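Cyanate lyase C-terminal domain-containing protein (Tetranychus urticae, PDB 5UK3) probably catalyses the reaction of cyanate with bicarbonate that yields ammonia and carbon dioxide. Local coordinates at residues 33-38 with 48-53; 40-45 with 64-69; 97-100 with 105-108. One frame throughout, in Å; residues are numbered along the deposited sequence.

Interaction 1 of 3, residues 33-38 with 48-53; sequences LTYQQM and WLTSVL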
loop_
_atom_site.group_PDB
_atom_site.type_symbol
_atom_site.label_atom_id
_atom_site.label_comp_id
_atom_site.label_asym_id
_atom_site.label_seq_id
_atom_site.Cartn_x
_atom_site.Cartn_y
_atom_site.Cartn_z
ATOM N N LEU I 33 -2.351 -16.450 38.516
ATOM C CA LEU I 33 -3.582 -15.657 38.474
ATOM C C LEU I 33 -4.192 -15.598 37.083
ATOM O O LEU I 33 -3.466 -15.438 36.087
ATOM C CB LEU I 33 -3.296 -14.226 38.906
ATOM C CG LEU I 33 -3.224 -13.981 40.410
ATOM C CD1 LEU I 33 -2.588 -12.628 40.684
ATOM C CD2 LEU I 33 -4.617 -14.049 41.043
ATOM N N THR I 34 -5.511 -15.757 36.996
ATOM C CA THR I 34 -6.198 -15.558 35.736
ATOM C C THR I 34 -6.674 -14.105 35.668
ATOM O O THR I 34 -6.775 -13.441 36.686
ATOM C CB THR I 34 -7.402 -16.486 35.573
ATOM O OG1 THR I 34 -8.331 -16.250 36.624
ATOM C CG2 THR I 34 -6.971 -17.929 35.564
ATOM N N TYR I 35 -6.894 -13.601 34.447
ATOM C CA TYR I 35 -7.399 -12.248 34.246
ATOM C C TYR I 35 -8.754 -12.132 34.941
ATOM O O TYR I 35 -9.010 -11.139 35.603
ATOM C CB TYR I 35 -7.487 -11.896 32.767
ATOM C CG TYR I 35 -6.185 -11.777 32.017
ATOM C CD1 TYR I 35 -5.320 -10.669 32.207
ATOM C CD2 TYR I 35 -5.814 -12.750 31.100
ATOM C CE1 TYR I 35 -4.099 -10.534 31.524
ATOM C CE2 TYR I 35 -4.632 -12.632 30.393
ATOM C CZ TYR I 35 -3.760 -11.501 30.605
ATOM O OH TYR I 35 -2.602 -11.424 29.823
ATOM N N GLN I 36 -9.599 -13.156 34.809
ATOM C CA GLN I 36 -10.869 -13.240 35.569
ATOM C C GLN I 36 -10.709 -13.009 37.065
ATOM O O GLN I 36 -11.360 -12.157 37.653
ATOM C CB GLN I 36 -11.462 -14.634 35.372
ATOM C CG GLN I 36 -12.796 -14.923 36.069
ATOM C CD GLN I 36 -13.918 -14.123 35.475
ATOM O OE1 GLN I 36 -14.540 -14.550 34.495
ATOM N NE2 GLN I 36 -14.138 -12.920 36.004
ATOM N N GLN I 37 -9.808 -13.771 37.680
ATOM C CA GLN I 37 -9.531 -13.637 39.105
ATOM C C GLN I 37 -9.128 -12.217 39.475
ATOM O O GLN I 37 -9.646 -11.660 40.446
ATOM C CB GLN I 37 -8.443 -14.621 39.575
ATOM C CG GLN I 37 -8.943 -16.063 39.716
ATOM C CD GLN I 37 -7.826 -17.114 39.710
ATOM O OE1 GLN I 37 -6.619 -16.791 39.695
ATOM N NE2 GLN I 37 -8.224 -18.381 39.705
ATOM N N MET I 38 -8.173 -11.649 38.742
ATOM C CA MET I 38 -7.687 -10.301 39.057
ATOM C C MET I 38 -8.834 -9.293 39.045
ATOM O O MET I 38 -8.868 -8.383 39.826
ATOM C CB MET I 38 -6.586 -9.884 38.079
ATOM C CG MET I 38 -5.276 -10.586 38.305
ATOM S SD MET I 38 -3.994 -9.900 37.248
ATOM C CE MET I 38 -3.759 -8.243 37.924
ATOM N N TRP I 48 -11.056 -4.545 30.299
ATOM C CA TRP I 48 -10.406 -3.231 30.487
ATOM C C TRP I 48 -9.112 -3.413 31.284
ATOM O O TRP I 48 -8.065 -2.859 30.905
ATOM C CB TRP I 48 -11.318 -2.279 31.222
ATOM C CG TRP I 48 -10.697 -1.034 31.635
ATOM C CD1 TRP I 48 -10.548 0.059 30.882
ATOM C CD2 TRP I 48 -10.165 -0.709 32.923
ATOM N NE1 TRP I 48 -9.934 1.059 31.595
ATOM C CE2 TRP I 48 -9.709 0.617 32.861
ATOM C CE3 TRP I 48 -10.046 -1.402 34.113
ATOM C CZ2 TRP I 48 -9.114 1.261 33.935
ATOM C CZ3 TRP I 48 -9.475 -0.781 35.181
ATOM C CH2 TRP I 48 -8.990 0.541 35.087
ATOM N N LEU I 49 -9.194 -4.157 32.390
ATOM C CA LEU I 49 -8.044 -4.379 33.246
ATOM C C LEU I 49 -6.949 -5.037 32.427
ATOM O O LEU I 49 -5.777 -4.629 32.496
ATOM C CB LEU I 49 -8.423 -5.260 34.416
ATOM C CG LEU I 49 -7.308 -5.717 35.339
ATOM C CD1 LEU I 49 -6.725 -4.514 36.086
ATOM C CD2 LEU I 49 -7.779 -6.813 36.315
ATOM N N THR I 50 -7.319 -6.043 31.649
ATOM C CA THR I 50 -6.360 -6.712 30.814
ATOM C C THR I 50 -5.652 -5.653 29.940
ATOM O O THR I 50 -4.442 -5.692 29.809
ATOM C CB THR I 50 -7.027 -7.822 29.991
ATOM O OG1 THR I 50 -7.679 -8.751 30.880
ATOM C CG2 THR I 50 -6.020 -8.585 29.165
ATOM N N SER I 51 -6.416 -4.740 29.346
ATOM C CA SER I 51 -5.844 -3.753 28.471
ATOM C C SER I 51 -4.917 -2.775 29.209
ATOM O O SER I 51 -3.972 -2.267 28.611
ATOM C CB SER I 51 -6.907 -2.980 27.719
ATOM O OG SER I 51 -7.508 -2.006 28.546
ATOM N N VAL I 52 -5.182 -2.519 30.481
ATOM C CA VAL I 52 -4.279 -1.704 31.277
ATOM C C VAL I 52 -2.935 -2.419 31.405
ATOM O O VAL I 52 -1.878 -1.803 31.280
ATOM C CB VAL I 52 -4.863 -1.420 32.682
ATOM C CG1 VAL I 52 -3.791 -0.862 33.607
ATOM C CG2 VAL I 52 -6.009 -0.448 32.606
ATOM N N LEU I 53 -2.986 -3.698 31.762
ATOM C CA LEU I 53 -1.768 -4.475 31.928
ATOM C C LEU I 53 -1.002 -4.558 30.601
ATOM O O LEU I 53 0.212 -4.577 30.612
ATOM C CB LEU I 53 -2.064 -5.871 32.443
ATOM C CG LEU I 53 -2.759 -5.988 33.774
ATOM C CD1 LEU I 53 -3.098 -7.452 34.018
ATOM C CD2 LEU I 53 -1.910 -5.460 34.878
#

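Interaction 2 of 3, residues 40-45 with 64-69; sequences QLLSVN and AHRICD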
loop_
_atom_site.group_PDB
_atom_site.type_symbol
_atom_site.label_atom_id
_atom_site.label_comp_id
_atom_site.label_asym_id
_atom_site.label_seq_id
_atom_site.Cartn_x
_atom_site.Cartn_y
_atom_site.Cartn_z
ATOM N N GLN I 40 -12.059 -9.785 39.427
ATOM C CA GLN I 40 -12.998 -9.949 40.498
ATOM C C GLN I 40 -12.453 -9.428 41.796
ATOM O O GLN I 40 -13.206 -8.899 42.589
ATOM C CB GLN I 40 -13.371 -11.390 40.603
ATOM C CG GLN I 40 -14.676 -11.721 41.267
ATOM C CD GLN I 40 -15.154 -13.079 40.750
ATOM O OE1 GLN I 40 -14.567 -13.670 39.786
ATOM N NE2 GLN I 40 -16.193 -13.617 41.397
ATOM N N LEU I 41 -11.167 -9.606 42.043
ATOM C CA LEU I 41 -10.576 -9.109 43.276
ATOM C C LEU I 41 -10.592 -7.593 43.326
ATOM O O LEU I 41 -10.828 -6.998 44.364
ATOM C CB LEU I 41 -9.158 -9.630 43.452
ATOM C CG LEU I 41 -9.063 -11.137 43.635
ATOM C CD1 LEU I 41 -7.604 -11.557 43.652
ATOM C CD2 LEU I 41 -9.754 -11.543 44.924
ATOM N N LEU I 42 -10.324 -6.979 42.185
ATOM C CA LEU I 42 -10.272 -5.536 42.076
ATOM C C LEU I 42 -11.594 -4.836 41.770
ATOM O O LEU I 42 -11.647 -3.616 41.782
ATOM C CB LEU I 42 -9.240 -5.157 41.012
ATOM C CG LEU I 42 -7.799 -5.597 41.386
ATOM C CD1 LEU I 42 -6.877 -5.649 40.203
ATOM C CD2 LEU I 42 -7.202 -4.669 42.406
ATOM N N SER I 43 -12.662 -5.606 41.500
ATOM C CA SER I 43 -14.005 -5.077 41.157
ATOM C C SER I 43 -14.022 -4.176 39.924
ATOM O O SER I 43 -14.524 -3.059 39.975
ATOM C CB SER I 43 -14.628 -4.358 42.356
ATOM O OG SER I 43 -14.930 -5.296 43.389
ATOM N N VAL I 44 -13.411 -4.651 38.837
ATOM C CA VAL I 44 -13.323 -3.915 37.575
ATOM C C VAL I 44 -13.593 -4.846 36.389
ATOM O O VAL I 44 -13.527 -6.070 36.522
ATOM C CB VAL I 44 -11.945 -3.264 37.368
ATOM C CG1 VAL I 44 -11.667 -2.234 38.438
ATOM C CG2 VAL I 44 -10.818 -4.306 37.326
ATOM N N ASN I 45 -13.890 -4.240 35.245
ATOM C CA ASN I 45 -14.137 -4.960 34.022
ATOM C C ASN I 45 -12.899 -5.765 33.623
ATOM O O ASN I 45 -11.817 -5.226 33.528
ATOM C CB ASN I 45 -14.471 -3.986 32.869
ATOM C CG ASN I 45 -14.856 -4.695 31.595
ATOM O OD1 ASN I 45 -15.622 -5.690 31.596
ATOM N ND2 ASN I 45 -14.319 -4.246 30.508
ATOM N N ALA I 64 -3.743 1.472 40.581
ATOM C CA ALA I 64 -2.397 1.038 40.211
ATOM C C ALA I 64 -1.684 0.384 41.390
ATOM O O ALA I 64 -1.047 -0.667 41.207
ATOM C CB ALA I 64 -1.601 2.201 39.652
ATOM N N HIS I 65 -1.751 1.011 42.573
ATOM C CA HIS I 65 -1.115 0.429 43.777
ATOM C C HIS I 65 -1.702 -0.941 44.090
ATOM O O HIS I 65 -0.992 -1.900 44.317
ATOM C CB HIS I 65 -1.233 1.322 45.017
ATOM C CG HIS I 65 -0.322 2.507 45.023
ATOM N ND1 HIS I 65 1.032 2.415 44.768
ATOM C CD2 HIS I 65 -0.559 3.808 45.331
ATOM C CE1 HIS I 65 1.583 3.612 44.865
ATOM N NE2 HIS I 65 0.639 4.476 45.202
ATOM N N ARG I 66 -3.003 -1.028 44.025
ATOM C CA ARG I 66 -3.700 -2.299 44.244
ATOM C C ARG I 66 -3.356 -3.399 43.240
ATOM O O ARG I 66 -3.234 -4.549 43.627
ATOM C CB ARG I 66 -5.216 -2.084 44.228
ATOM C CG ARG I 66 -5.789 -1.859 45.577
ATOM C CD ARG I 66 -7.224 -1.843 45.480
ATOM N NE ARG I 66 -7.854 -3.116 45.711
ATOM C CZ ARG I 66 -9.145 -3.302 45.553
ATOM N NH1 ARG I 66 -9.663 -4.502 45.748
ATOM N NH2 ARG I 66 -9.945 -2.265 45.234
ATOM N N ILE I 67 -3.215 -3.038 41.966
ATOM C CA ILE I 67 -2.740 -3.994 40.961
ATOM C C ILE I 67 -1.362 -4.523 41.367
ATOM O O ILE I 67 -1.107 -5.712 41.327
ATOM C CB ILE I 67 -2.706 -3.364 39.534
ATOM C CG1 ILE I 67 -4.119 -3.205 39.014
ATOM C CG2 ILE I 67 -1.920 -4.217 38.553
ATOM C CD1 ILE I 67 -4.261 -2.224 37.864
ATOM N N CYS I 68 -0.473 -3.619 41.745
ATOM C CA CYS I 68 0.842 -4.029 42.144
ATOM C C CYS I 68 0.849 -5.041 43.291
ATOM O O CYS I 68 1.658 -5.935 43.336
ATOM C CB CYS I 68 1.688 -2.790 42.473
ATOM S SG CYS I 68 2.023 -1.757 41.020
ATOM N N ASP I 69 0.026 -4.834 44.285
ATOM C CA ASP I 69 -0.063 -5.774 45.387
ATOM C C ASP I 69 -0.612 -7.103 45.002
ATOM O O ASP I 69 -0.265 -8.109 45.610
ATOM C CB ASP I 69 -1.106 -5.158 46.355
ATOM C CG ASP I 69 -0.544 -4.098 47.283
ATOM O OD1 ASP I 69 0.654 -3.774 47.092
ATOM O OD2 ASP I 69 -1.348 -3.540 48.124
#

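Interaction 3 of 3, residues 97-100 with 105-108; sequences LIYR and FKVY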
loop_
_atom_site.group_PDB
_atom_site.type_symbol
_atom_site.label_atom_id
_atom_site.label_comp_id
_atom_site.label_asym_id
_atom_site.label_seq_id
_atom_site.Cartn_x
_atom_site.Cartn_y
_atom_site.Cartn_z
ATOM N N LEU I 97 -6.211 -15.127 15.105
ATOM C CA LEU I 97 -7.282 -14.857 16.010
ATOM C C LEU I 97 -7.814 -13.484 15.778
ATOM O O LEU I 97 -9.011 -13.277 15.788
ATOM C CB LEU I 97 -6.827 -15.004 17.443
ATOM C CG LEU I 97 -7.896 -14.921 18.511
ATOM C CD1 LEU I 97 -7.499 -15.815 19.683
ATOM C CD2 LEU I 97 -8.145 -13.488 19.006
ATOM N N ILE I 98 -6.951 -12.532 15.594
ATOM C CA ILE I 98 -7.398 -11.159 15.424
ATOM C C ILE I 98 -7.985 -10.956 14.040
ATOM O O ILE I 98 -8.983 -10.260 13.891
ATOM C CB ILE I 98 -6.238 -10.124 15.688
ATOM C CG1 ILE I 98 -5.598 -10.304 17.086
ATOM C CG2 ILE I 98 -6.749 -8.729 15.397
ATOM C CD1 ILE I 98 -6.454 -9.805 18.221
ATOM N N TYR I 99 -7.343 -11.516 13.024
ATOM C CA TYR I 99 -7.846 -11.387 11.642
ATOM C C TYR I 99 -9.306 -11.791 11.559
ATOM O O TYR I 99 -10.090 -11.126 10.915
ATOM C CB TYR I 99 -7.083 -12.229 10.629
ATOM C CG TYR I 99 -7.662 -12.051 9.262
ATOM C CD1 TYR I 99 -7.367 -10.949 8.510
ATOM C CD2 TYR I 99 -8.561 -12.961 8.752
ATOM C CE1 TYR I 99 -7.928 -10.787 7.248
ATOM C CE2 TYR I 99 -9.131 -12.811 7.509
ATOM C CZ TYR I 99 -8.821 -11.717 6.755
ATOM O OH TYR I 99 -9.381 -11.609 5.486
ATOM N N ARG I 100 -9.685 -12.827 12.299
ATOM C CA ARG I 100 -11.058 -13.299 12.277
ATOM C C ARG I 100 -12.027 -12.207 12.680
ATOM O O ARG I 100 -13.033 -12.006 12.021
ATOM C CB ARG I 100 -11.216 -14.465 13.240
ATOM C CG ARG I 100 -11.202 -15.829 12.590
ATOM C CD ARG I 100 -10.014 -15.994 11.676
ATOM N NE ARG I 100 -9.775 -17.396 11.385
ATOM C CZ ARG I 100 -8.717 -17.843 10.731
ATOM N NH1 ARG I 100 -8.569 -19.134 10.507
ATOM N NH2 ARG I 100 -7.805 -16.996 10.300
ATOM N N PHE I 105 -16.234 -8.207 10.513
ATOM C CA PHE I 105 -16.826 -6.897 10.148
ATOM C C PHE I 105 -16.721 -6.585 8.666
ATOM O O PHE I 105 -17.374 -5.697 8.176
ATOM C CB PHE I 105 -16.248 -5.772 11.025
ATOM C CG PHE I 105 -16.650 -5.899 12.447
ATOM C CD1 PHE I 105 -17.886 -5.463 12.854
ATOM C CD2 PHE I 105 -15.856 -6.546 13.352
ATOM C CE1 PHE I 105 -18.310 -5.625 14.170
ATOM C CE2 PHE I 105 -16.263 -6.736 14.653
ATOM C CZ PHE I 105 -17.493 -6.264 15.074
ATOM N N LYS I 106 -15.869 -7.294 7.954
ATOM C CA LYS I 106 -15.867 -7.195 6.503
ATOM C C LYS I 106 -17.124 -7.846 5.937
ATOM O O LYS I 106 -17.724 -7.308 5.015
ATOM C CB LYS I 106 -14.585 -7.784 5.881
ATOM C CG LYS I 106 -13.520 -6.733 5.648
ATOM C CD LYS I 106 -12.307 -7.287 4.916
ATOM C CE LYS I 106 -11.165 -7.633 5.877
ATOM N NZ LYS I 106 -10.139 -8.475 5.207
ATOM N N VAL I 107 -17.529 -8.956 6.518
ATOM C CA VAL I 107 -18.683 -9.674 6.050
ATOM C C VAL I 107 -20.003 -9.074 6.552
ATOM O O VAL I 107 -20.920 -8.877 5.761
ATOM C CB VAL I 107 -18.582 -11.151 6.439
ATOM C CG1 VAL I 107 -19.893 -11.858 6.169
ATOM C CG2 VAL I 107 -17.488 -11.827 5.657
ATOM N N TYR I 108 -20.107 -8.782 7.847
ATOM C CA TYR I 108 -21.345 -8.271 8.431
ATOM C C TYR I 108 -21.415 -6.758 8.618
ATOM O O TYR I 108 -22.395 -6.210 9.133
ATOM C CB TYR I 108 -21.614 -8.959 9.754
ATOM C CG TYR I 108 -21.845 -10.396 9.595
ATOM C CD1 TYR I 108 -23.061 -10.880 9.159
ATOM C CD2 TYR I 108 -20.857 -11.294 9.838
ATOM C CE1 TYR I 108 -23.287 -12.251 9.002
ATOM C CE2 TYR I 108 -21.064 -12.667 9.690
ATOM C CZ TYR I 108 -22.289 -13.149 9.280
ATOM O OH TYR I 108 -22.468 -14.511 9.183
#

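Interaction 1 of 3, residues 33-38 with 48-53
Thr50 lies across the Tyr35 ring where helix 35-42 packs on helix 46-53. These are the two helices of the helix-turn-helix in the N-terminal domain. Thr50 CG2 sits over one face of the Tyr35 ring, 3.9 Å from the ring centroid and displaced toward the CD1-CE1 rim. This is a CH-pi contact. With chi1 at -57°, the Thr50 methyl lies anti to the backbone N, and OG1 is left to hydrogen-bond to Lys46 O in its own helix. Leu53 CD1 approaches the ring from its edge, 4.1 Å from Tyr35 CE1. The same methyl meets the end of Met38 tip to tip, with Met38 CE 4.0 Å from Leu53 CD1. Nearer the backbone, Met38 CB rests 3.7 Å from Leu49 CD2. All five of these residues are buried. A second subunit covers this helix start, where its Glu118 OE1 accepts a hydrogen bond from Tyr35 N.

The solvent side is carried by Gln36, which points away from 48-53, and by Gln37; both are exposed. Thr34 and Gln37 form a capping box: Gln37 N donates to Thr34 OG1 (3.1 Å), and Thr34 N donates to Gln37 OE1 from above its carbonyl plane.

No hydrogen bond joins the two segments. The direct contact therefore rests on apolar packing and the CH-pi contact, while the capping bonds serve the helix start.

Interaction 2 of 3, residues 40-45 with 64-69
Leu42 and Arg66 run alongside each other, pointing opposite ways, at the junction of helix 35-42 and helix 61-70. The first of these is the leading helix of the helix-turn-helix, and the second follows that motif in the all-helical N-terminal domain. Ser43 departs from right-handed helical geometry, with a positive phi of 59°. Asn45 then takes the N-cap position of helix 46-53, and its backbone is hydrogen-bonded to a third subunit.

Along 64-69, Ala64 comes first. It packs on Ala78 and Thr82 of helix 78-82. His65 packs on His75 and Ala78.

Arg66 is the first residue to meet 40-45. Its CB is 3.7 Å from Leu42 CD2. The chain then bends at chi3 (93°), and the guanidinium comes round the same methyl. Leu42 CD2 lies 3.6 Å above the guanidinium plane of Arg66, toward the rim of the group and 3.7 Å from NE. The CB of Arg66 and one face of its guanidinium thus lie against a single leucine methyl. Arg66 is exposed, while Leu42 is buried.

Ile67 makes the buried end. Its side chain is nearly perpendicular to that of Leu42, with Ile67 CG1 3.9 Å from Leu42 CD1. Leu81 of helix 78-82 also packs on Ile67.

Cys68 packs on Ile73, and its backbone N donates to Ala64 O. Past Asp69 the helix runs on to Thr70, whose OG1 is hydrogen-bonded to Arg66 O. At the other end of that arginine, Arg66 NH1 comes within 3.1 Å of Leu41 O, but the angle is too poor for a hydrogen bond.

Interaction 3 of 3, residues 97-100 with 105-108
Lys106 NZ reaches Tyr99 OH at 3.2 Å, a weak hydrogen bond in which the lysine is the donor. The two residues are seven positions apart on the same long helix, 96-120, so the bond spans about two turns. The ammonium also lies 3.8 Å from Tyr99 CE1, placed obliquely to the ring.

Two torsions set this up. Tyr99 CG is anti to the backbone N (chi1 180°), which leaves the ring beside the carbonyl carbon and lets the hydroxyl come closer to the lysine than the start of the side chain does. The Lys106 side chain sets out toward 97-100, and a bend at chi3 (-99°) brings NZ to the tyrosine hydroxyl. The two side chains meet nearly perpendicular.

Other subunits supply much of the next shell. The Tyr99 ring stacks on Tyr99 of a fourth subunit, and Lys106 packs on Asn94 of that same chain. Arg100, next to the tyrosine, makes a salt bridge with Glu103 of the fourth subunit.

Phe105, beside Lys106, stacks on Phe101 of the second subunit. Tyr108 OH is hydrogen-bonded to Asn57 of the second subunit. Helix 96-120 of the C-terminal domain thus lies among neighbouring subunits of the ten-chain assembly. In its own chain it follows the N-terminal helices and leads into the antiparallel strands 123-136 and 141-152.

Overall arrangement
Interactions 1 and 2 belong to one helical core and share helix 35-42. Their centres are 8 Å apart. Leu49 CD1 packs 3.8 Å from Ile67 CD1, and Leu53 CD2 lies 3.9 Å from Ile67 CG2, so three helices close on one another. Interaction 3 stands apart in the C-terminal domain, with its centre 24 Å from that of interaction 1 and 32 Å from that of interaction 2. It does not touch either. The second subunit links them indirectly, because both 33-38 with 48-53 and 97-100 with 105-108 contact it. Cyanases place their active sites between subunits of the decamer.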